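Long-range contacts in citryl-spermidine/3,4-dihydroxybenzoyl-citryl-spermidine:spermidine ligase (Bacillus anthracis, PDB 3TO3), which catalyses the ATP-dependent condensation of spermidine with citryl-spermidine intermediates on the pathway to the siderophore petrobactin: residues E126-K131 / H164-A169; K168-F173 / I304-T309. All blocks are in the same frame, centred on the assembly; numbering follows the deposited sequence.

Contact 1. Residues E126-K131 / H164-A169; sequences EQTIFK and HPSYKA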
ATOM      1  N   GLU B 126     -14.073   4.272  -2.718  1.00 33.83           N
ATOM      2  CA  GLU B 126     -13.589   5.196  -3.725  1.00 36.66           C
ATOM      3  C   GLU B 126     -12.847   4.457  -4.831  1.00 39.47           C
ATOM      4  O   GLU B 126     -12.942   4.813  -5.998  1.00 40.88           O
ATOM      5  CB  GLU B 126     -12.655   6.250  -3.091  1.00 32.19           C
ATOM      6  CG  GLU B 126     -13.411   7.261  -2.268  1.00 39.33           C
ATOM      7  CD  GLU B 126     -12.493   8.228  -1.509  1.00 54.55           C
ATOM      8  OE1 GLU B 126     -11.275   7.952  -1.378  1.00 55.25           O
ATOM      9  OE2 GLU B 126     -13.000   9.269  -1.040  1.00 56.75           O
ATOM     10  N   GLN B 127     -12.086   3.437  -4.469  1.00 39.33           N
ATOM     11  CA  GLN B 127     -11.367   2.685  -5.478  1.00 35.12           C
ATOM     12  C   GLN B 127     -12.343   1.882  -6.323  1.00 36.78           C
ATOM     13  O   GLN B 127     -12.109   1.692  -7.504  1.00 35.04           O
ATOM     14  CB  GLN B 127     -10.300   1.789  -4.855  1.00 36.38           C
ATOM     15  CG  GLN B 127      -9.096   2.574  -4.396  1.00 38.31           C
ATOM     16  CD  GLN B 127      -8.575   3.504  -5.462  1.00 42.05           C
ATOM     17  OE1 GLN B 127      -8.195   3.081  -6.561  1.00 45.20           O
ATOM     18  NE2 GLN B 127      -8.558   4.776  -5.153  1.00 47.81           N
ATOM     19  N   THR B 128     -13.449   1.446  -5.715  1.00 36.21           N
ATOM     20  CA  THR B 128     -14.475   0.691  -6.428  1.00 34.98           C
ATOM     21  C   THR B 128     -15.108   1.581  -7.482  1.00 41.94           C
ATOM     22  O   THR B 128     -15.146   1.236  -8.661  1.00 40.70           O
ATOM     23  CB  THR B 128     -15.551   0.093  -5.465  1.00 34.68           C
ATOM     24  OG1 THR B 128     -14.964  -1.009  -4.775  1.00 37.92           O
ATOM     25  CG2 THR B 128     -16.769  -0.427  -6.232  1.00 31.01           C
ATOM     26  N   ILE B 129     -15.581   2.737  -7.048  1.00 37.04           N
ATOM     27  CA  ILE B 129     -16.100   3.743  -7.951  1.00 36.55           C
ATOM     28  C   ILE B 129     -15.107   4.023  -9.071  1.00 40.87           C
ATOM     29  O   ILE B 129     -15.470   4.094 -10.246  1.00 36.21           O
ATOM     30  CB  ILE B 129     -16.411   5.040  -7.167  1.00 41.65           C
ATOM     31  CG1 ILE B 129     -17.615   4.808  -6.262  1.00 40.49           C
ATOM     32  CG2 ILE B 129     -16.707   6.205  -8.086  1.00 36.11           C
ATOM     33  CD1 ILE B 129     -17.891   5.937  -5.422  1.00 34.99           C
ATOM     34  N   PHE B 130     -13.841   4.178  -8.710  1.00 39.82           N
ATOM     35  CA  PHE B 130     -12.839   4.490  -9.718  1.00 41.26           C
ATOM     36  C   PHE B 130     -12.647   3.361 -10.738  1.00 45.43           C
ATOM     37  O   PHE B 130     -12.714   3.592 -11.939  1.00 41.64           O
ATOM     38  CB  PHE B 130     -11.516   4.833  -9.038  1.00 37.22           C
ATOM     39  CG  PHE B 130     -10.361   5.031  -9.992  1.00 39.72           C
ATOM     40  CD1 PHE B 130     -10.271   6.170 -10.790  1.00 35.38           C
ATOM     41  CD2 PHE B 130      -9.344   4.109 -10.042  1.00 40.62           C
ATOM     42  CE1 PHE B 130      -9.189   6.374 -11.649  1.00 40.06           C
ATOM     43  CE2 PHE B 130      -8.235   4.300 -10.897  1.00 49.40           C
ATOM     44  CZ  PHE B 130      -8.168   5.432 -11.710  1.00 48.94           C
ATOM     45  N   LYS B 131     -12.399   2.145 -10.260  1.00 42.70           N
ATOM     46  CA  LYS B 131     -12.231   1.035 -11.168  1.00 39.38           C
ATOM     47  C   LYS B 131     -13.497   0.682 -11.959  1.00 46.39           C
ATOM     48  O   LYS B 131     -13.382   0.265 -13.114  1.00 38.73           O
ATOM     49  CB  LYS B 131     -11.682  -0.202 -10.469  1.00 36.80           C
ATOM     50  CG  LYS B 131     -10.157  -0.180 -10.390  1.00 41.10           C
ATOM     51  CD  LYS B 131      -9.666   0.357  -9.044  1.00 39.96           C
ATOM     52  CE  LYS B 131      -8.150   0.162  -8.897  1.00 45.91           C
ATOM     53  NZ  LYS B 131      -7.636   0.440  -7.531  1.00 45.92           N
ATOM     54  N   HIS B 164     -22.124  -6.318  -1.931  1.00 57.66           N
ATOM     55  CA  HIS B 164     -20.968  -5.623  -1.345  1.00 58.59           C
ATOM     56  C   HIS B 164     -20.804  -4.246  -1.954  1.00 52.50           C
ATOM     57  O   HIS B 164     -20.594  -4.129  -3.152  1.00 54.03           O
ATOM     58  CB  HIS B 164     -19.652  -6.400  -1.538  1.00 51.47           C
ATOM     59  CG  HIS B 164     -19.578  -7.668  -0.755  1.00 64.22           C
ATOM     60  ND1 HIS B 164     -19.565  -7.688   0.623  1.00 74.04           N
ATOM     61  CD2 HIS B 164     -19.481  -8.960  -1.156  1.00 68.46           C
ATOM     62  CE1 HIS B 164     -19.473  -8.942   1.037  1.00 76.66           C
ATOM     63  NE2 HIS B 164     -19.412  -9.731  -0.020  1.00 70.04           N
ATOM     64  N   PRO B 165     -20.885  -3.195  -1.120  1.00 49.96           N
ATOM     65  CA  PRO B 165     -20.761  -1.853  -1.702  1.00 52.72           C
ATOM     66  C   PRO B 165     -19.389  -1.575  -2.338  1.00 52.58           C
ATOM     67  O   PRO B 165     -19.348  -0.851  -3.344  1.00 48.65           O
ATOM     68  CB  PRO B 165     -21.105  -0.916  -0.539  1.00 48.86           C
ATOM     69  CG  PRO B 165     -21.070  -1.784   0.698  1.00 42.11           C
ATOM     70  CD  PRO B 165     -21.388  -3.159   0.264  1.00 42.67           C
ATOM     71  N   SER B 166     -18.286  -2.127  -1.841  1.00 47.30           N
ATOM     72  CA  SER B 166     -17.141  -2.030  -2.729  1.00 56.79           C
ATOM     73  C   SER B 166     -16.831  -3.394  -3.389  1.00 55.91           C
ATOM     74  O   SER B 166     -16.085  -4.222  -2.839  1.00 67.47           O
ATOM     75  CB  SER B 166     -15.934  -1.542  -1.921  1.00 58.94           C
ATOM     76  OG  SER B 166     -15.691  -2.419  -0.847  1.00 55.71           O
ATOM     77  N   TYR B 167     -17.297  -3.540  -4.626  1.00 50.81           N
ATOM     78  CA  TYR B 167     -17.197  -4.780  -5.387  1.00 49.10           C
ATOM     79  C   TYR B 167     -16.029  -4.835  -6.368  1.00 47.62           C
ATOM     80  O   TYR B 167     -15.787  -5.857  -7.004  1.00 59.93           O
ATOM     81  CB  TYR B 167     -18.520  -4.963  -6.169  1.00 56.25           C
ATOM     82  CG  TYR B 167     -19.019  -3.710  -6.913  1.00 46.42           C
ATOM     83  CD1 TYR B 167     -18.531  -3.385  -8.177  1.00 49.67           C
ATOM     84  CD2 TYR B 167     -19.938  -2.841  -6.339  1.00 51.85           C
ATOM     85  CE1 TYR B 167     -18.965  -2.250  -8.863  1.00 49.94           C
ATOM     86  CE2 TYR B 167     -20.384  -1.697  -7.020  1.00 46.58           C
ATOM     87  CZ  TYR B 167     -19.889  -1.416  -8.287  1.00 50.01           C
ATOM     88  OH  TYR B 167     -20.294  -0.299  -8.978  1.00 50.90           O
ATOM     89  N   LYS B 168     -15.465  -3.665  -6.618  1.00 48.55           N
ATOM     90  CA  LYS B 168     -14.254  -3.373  -7.400  1.00 53.69           C
ATOM     91  C   LYS B 168     -12.911  -2.878  -6.806  1.00 49.42           C
ATOM     92  O   LYS B 168     -12.123  -2.288  -7.547  1.00 54.06           O
ATOM     93  CB  LYS B 168     -14.589  -2.741  -8.754  1.00 54.91           C
ATOM     94  CG  LYS B 168     -13.998  -3.535  -9.917  1.00 53.64           C
ATOM     95  CD  LYS B 168     -14.656  -3.123 -11.226  1.00 47.33           C
ATOM     96  CE  LYS B 168     -15.690  -4.151 -11.653  1.00 49.47           C
ATOM     97  NZ  LYS B 168     -16.320  -3.770 -12.926  1.00 52.49           N
ATOM     98  N   ALA B 169     -12.743  -2.866  -5.494  1.00 44.79           N
ATOM     99  CA  ALA B 169     -11.654  -2.080  -4.893  1.00 40.53           C
ATOM    100  C   ALA B 169     -10.296  -2.259  -5.561  1.00 43.25           C
ATOM    101  O   ALA B 169      -9.639  -1.260  -5.924  1.00 42.77           O
ATOM    102  CB  ALA B 169     -11.542  -2.366  -3.415  1.00 34.44           C
TER

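Contact 2. Residues K168-F173 / I304-T309; sequences KARIGF and ILNTST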
ATOM      1  N   LYS B 168     -15.465  -3.665  -6.618  1.00 48.55           N
ATOM      2  CA  LYS B 168     -14.254  -3.373  -7.400  1.00 53.69           C
ATOM      3  C   LYS B 168     -12.911  -2.878  -6.806  1.00 49.42           C
ATOM      4  O   LYS B 168     -12.123  -2.288  -7.547  1.00 54.06           O
ATOM      5  CB  LYS B 168     -14.589  -2.741  -8.754  1.00 54.91           C
ATOM      6  CG  LYS B 168     -13.998  -3.535  -9.917  1.00 53.64           C
ATOM      7  CD  LYS B 168     -14.656  -3.123 -11.226  1.00 47.33           C
ATOM      8  CE  LYS B 168     -15.690  -4.151 -11.653  1.00 49.47           C
ATOM      9  NZ  LYS B 168     -16.320  -3.770 -12.926  1.00 52.49           N
ATOM     10  N   ALA B 169     -12.743  -2.866  -5.494  1.00 44.79           N
ATOM     11  CA  ALA B 169     -11.654  -2.080  -4.893  1.00 40.53           C
ATOM     12  C   ALA B 169     -10.296  -2.259  -5.561  1.00 43.25           C
ATOM     13  O   ALA B 169      -9.639  -1.260  -5.924  1.00 42.77           O
ATOM     14  CB  ALA B 169     -11.542  -2.366  -3.415  1.00 34.44           C
ATOM     15  N   ARG B 170      -9.892  -3.511  -5.721  1.00 40.94           N
ATOM     16  CA  ARG B 170      -8.583  -3.847  -6.284  1.00 47.20           C
ATOM     17  C   ARG B 170      -7.435  -3.028  -5.696  1.00 49.49           C
ATOM     18  O   ARG B 170      -6.654  -2.440  -6.453  1.00 46.49           O
ATOM     19  CB  ARG B 170      -8.583  -3.679  -7.804  1.00 51.23           C
ATOM     20  CG  ARG B 170      -9.239  -4.814  -8.555  1.00 57.97           C
ATOM     21  CD  ARG B 170      -9.571  -4.434  -9.996  1.00 49.93           C
ATOM     22  NE  ARG B 170     -10.626  -5.289 -10.510  1.00 50.03           N
ATOM     23  CZ  ARG B 170     -11.081  -5.281 -11.761  1.00 46.92           C
ATOM     24  NH1 ARG B 170     -10.582  -4.440 -12.657  1.00 40.85           N
ATOM     25  NH2 ARG B 170     -12.065  -6.107 -12.101  1.00 49.24           N
ATOM     26  N   ILE B 171      -7.335  -2.959  -4.367  1.00 50.80           N
ATOM     27  CA  ILE B 171      -6.231  -2.217  -3.721  1.00 38.72           C
ATOM     28  C   ILE B 171      -4.861  -2.851  -4.086  1.00 43.07           C
ATOM     29  O   ILE B 171      -4.613  -4.057  -3.891  1.00 48.51           O
ATOM     30  CB  ILE B 171      -6.411  -2.141  -2.179  1.00 56.15           C
ATOM     31  CG1 ILE B 171      -7.885  -1.873  -1.814  1.00 46.20           C
ATOM     32  CG2 ILE B 171      -5.429  -1.097  -1.516  1.00 35.20           C
ATOM     33  CD1 ILE B 171      -8.441  -0.555  -2.271  1.00 45.29           C
ATOM     34  N   GLY B 172      -3.963  -2.015  -4.592  1.00 44.17           N
ATOM     35  CA  GLY B 172      -2.739  -2.459  -5.249  1.00 37.72           C
ATOM     36  C   GLY B 172      -2.660  -2.249  -6.761  1.00 44.47           C
ATOM     37  O   GLY B 172      -1.538  -2.164  -7.271  1.00 47.29           O
ATOM     38  N   PHE B 173      -3.794  -2.075  -7.464  1.00 46.04           N
ATOM     39  CA  PHE B 173      -3.774  -1.688  -8.896  1.00 48.53           C
ATOM     40  C   PHE B 173      -4.000  -0.194  -9.037  1.00 46.33           C
ATOM     41  O   PHE B 173      -5.025   0.335  -8.570  1.00 38.81           O
ATOM     42  CB  PHE B 173      -4.883  -2.380  -9.734  1.00 45.74           C
ATOM     43  CG  PHE B 173      -4.622  -3.841 -10.076  1.00 50.64           C
ATOM     44  CD1 PHE B 173      -3.457  -4.483  -9.701  1.00 50.69           C
ATOM     45  CD2 PHE B 173      -5.577  -4.578 -10.780  1.00 51.15           C
ATOM     46  CE1 PHE B 173      -3.228  -5.858 -10.035  1.00 49.31           C
ATOM     47  CE2 PHE B 173      -5.363  -5.924 -11.105  1.00 45.91           C
ATOM     48  CZ  PHE B 173      -4.185  -6.567 -10.727  1.00 44.69           C
ATOM     49  N   ILE B 304      -3.480  -8.465  -3.597  1.00 51.92           N
ATOM     50  CA  ILE B 304      -4.280  -7.285  -3.871  1.00 64.77           C
ATOM     51  C   ILE B 304      -5.529  -7.528  -3.055  1.00 64.86           C
ATOM     52  O   ILE B 304      -5.879  -8.676  -2.707  1.00 56.36           O
ATOM     53  CB  ILE B 304      -4.701  -7.040  -5.389  1.00 62.05           C
ATOM     54  CG1 ILE B 304      -5.700  -8.084  -5.873  1.00 65.32           C
ATOM     55  CG2 ILE B 304      -3.521  -6.889  -6.349  1.00 51.35           C
ATOM     56  CD1 ILE B 304      -6.297  -7.749  -7.231  1.00 72.18           C
ATOM     57  N   LEU B 305      -6.199  -6.439  -2.738  1.00 62.24           N
ATOM     58  CA  LEU B 305      -7.362  -6.533  -1.908  1.00 64.96           C
ATOM     59  C   LEU B 305      -8.602  -6.195  -2.724  1.00 63.75           C
ATOM     60  O   LEU B 305      -8.763  -5.075  -3.233  1.00 62.69           O
ATOM     61  CB  LEU B 305      -7.205  -5.608  -0.717  1.00 73.35           C
ATOM     62  CG  LEU B 305      -8.150  -5.881   0.433  1.00 88.50           C
ATOM     63  CD1 LEU B 305      -7.329  -6.296   1.665  1.00 91.95           C
ATOM     64  CD2 LEU B 305      -9.013  -4.630   0.683  1.00 92.74           C
ATOM     65  N   ASN B 306      -9.461  -7.196  -2.847  1.00 69.90           N
ATOM     66  CA  ASN B 306     -10.755  -7.068  -3.487  1.00 88.28           C
ATOM     67  C   ASN B 306     -11.822  -7.526  -2.527  1.00104.45           C
ATOM     68  O   ASN B 306     -11.787  -8.673  -2.067  1.00112.03           O
ATOM     69  CB  ASN B 306     -10.803  -7.952  -4.716  1.00 89.57           C
ATOM     70  CG  ASN B 306     -11.048  -7.175  -5.948  1.00 89.87           C
ATOM     71  OD1 ASN B 306     -11.454  -6.018  -5.879  1.00 85.41           O
ATOM     72  ND2 ASN B 306     -10.804  -7.791  -7.098  1.00 92.82           N
ATOM     73  N   THR B 307     -12.769  -6.644  -2.232  1.00111.31           N
ATOM     74  CA  THR B 307     -13.830  -6.946  -1.274  1.00118.18           C
ATOM     75  C   THR B 307     -13.278  -7.142   0.147  1.00119.17           C
ATOM     76  O   THR B 307     -13.826  -7.905   0.945  1.00119.80           O
ATOM     77  CB  THR B 307     -14.716  -8.152  -1.733  1.00131.77           C
ATOM     78  OG1 THR B 307     -16.042  -8.001  -1.215  1.00132.15           O
ATOM     79  CG2 THR B 307     -14.139  -9.505  -1.282  1.00130.65           C
ATOM     80  N   SER B 308     -12.188  -6.436   0.438  1.00119.30           N
ATOM     81  CA  SER B 308     -11.635  -6.341   1.796  1.00119.99           C
ATOM     82  C   SER B 308     -10.688  -7.471   2.245  1.00110.75           C
ATOM     83  O   SER B 308     -10.121  -7.402   3.343  1.00111.29           O
ATOM     84  CB  SER B 308     -12.752  -6.109   2.824  1.00126.78           C
ATOM     85  OG  SER B 308     -13.555  -4.995   2.456  1.00129.69           O
ATOM     86  N   THR B 309     -10.508  -8.492   1.408  1.00 99.87           N
ATOM     87  CA  THR B 309      -9.599  -9.597   1.730  1.00 93.41           C
ATOM     88  C   THR B 309      -8.449  -9.755   0.732  1.00 82.30           C
ATOM     89  O   THR B 309      -8.645  -9.590  -0.475  1.00 76.32           O
ATOM     90  CB  THR B 309     -10.344 -10.929   1.739  1.00 97.13           C
ATOM     91  OG1 THR B 309     -11.759 -10.685   1.813  1.00101.67           O
ATOM     92  CG2 THR B 309      -9.868 -11.794   2.904  1.00 96.21           C
TER
HETATM   93  O   HOH W   1     -13.069  -7.280  -9.153  1.00 67.22           O

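Contact 1. Residues E126-K131 / H164-A169
Thr128, on helix 115-138, presses its side chain into the loop Ser166-Ala169, and its two branches do different work. The methyl CG2, set anti to the backbone N, stands over the middle of the Tyr167 ring, 3.7 Å from the ring centroid and only 4° off the normal, a CH-pi contact in which all six ring carbons are about equally far away. The hydroxyl branch fits among the backbone of the loop: OG1 lies 3.1 Å from Ser166 CB and accepts a weak, bent bond from Lys168 N at 3.3 Å. Its stronger partner is Glu124 O, one turn back in the helix.

One turn further on, a bend at chi2 (96°) swings Lys131 CD toward the loop, 3.5 Å from Ala169 O, and the extended end beyond it puts NZ 3.1 Å from the same oxygen, in the carbonyl plane. Gln127 OE1 receives a second bond from Lys131 NZ, 2.9 Å long and on a lone pair, while Gln127 CB packs against Ala169 O at 3.3 Å. Phe173 O is the strongest partner of this ammonium and Arg170 O a probable one; four oxygens thus share three N-H groups, and not all can be full bonds at once.

Beyond this shell, Asp132 of the same helix takes a hydrogen bond from Tyr167 OH and a salt bridge from Lys168 NZ, which also pairs with Glu184, while Arg26 makes a cation-pi contact with the Tyr167 ring. The side chain of Tyr167 lies about 5 Å from the bound ATP. Around the buried Lys131 ammonium, the dipoles of three backbone carbonyls of the loop and of the Gln127 side-chain amide would probably help to stabilise its positive charge.

Contact 2. Residues K168-F173 / I304-T309
Ile171 and Leu305 form a single antiparallel bridge, a hydrogen-bonded pair, and with Arg170 also facing Leu305 the arrangement is a G1 beta bulge at the end of strand 297-306. Ile171 N gives a 2.8 Å bond to Leu305 O, and Leu305 N returns one of 3.1 Å to a lone pair of Ile171 O. The extra residue, Arg170, has positive phi and directs its N to the side chain of Asn306 instead: OD1 accepts at 3.0 Å, with the donor 51° above the amide's carbonyl plane. A type II turn follows, with Gly172 at its third position, and brings Phe173 against Ile304.

The buried, well-packed part is this last pair. Ile304 CG2 meets Phe173 CE1 at 3.8 Å, and Ile304 CD1, carried by a CG1 lodged between the backbone N and carbonyl carbon (chi1 69°), sits above one face of the ring toward the rim. Trp249 approaches the same ring edge-to-face, and Met284 of the ATP site touches it. Ile171 CB and Leu305 CB are just as close, 3.8 Å, as the two side chains run side by side, but both residues are partly exposed. The type I' turn after them, Asn306-Thr309, is the looser side, with Thr307 and Ser308 poorly ordered.

The side chain of Asn306, about 4 Å from the bound ATP, lies alongside Arg170 with their flat groups 66° apart. The guanidinium has Lys168 CG over one face and is held through NH1 by Asn178 and Glu184. At its edge a water accepts weak bonds from Arg170 NH2 and from Asn306 ND2, the latter 3.1 Å long.

Overall arrangement
The two contacts are consecutive grips on one loop, the irregular chain between helix 150-156 and helix 175-181, with centres about 8 Å apart. Contact 1 holds residues 164-169 of it against helix 115-138, which comes earlier in sequence; contact 2 pairs the following part, 168-173, with strand 297-306 of the large mixed sheet, more than 130 residues later. Lys168 and Ala169 belong to both, and a lysine of the helix bonds across into contact 2. Both lie on the same side of the chain's centre. Helix and sheet are therefore joined through a loop without regular helix or strand of its own, and this connection runs beside the bound nucleotide.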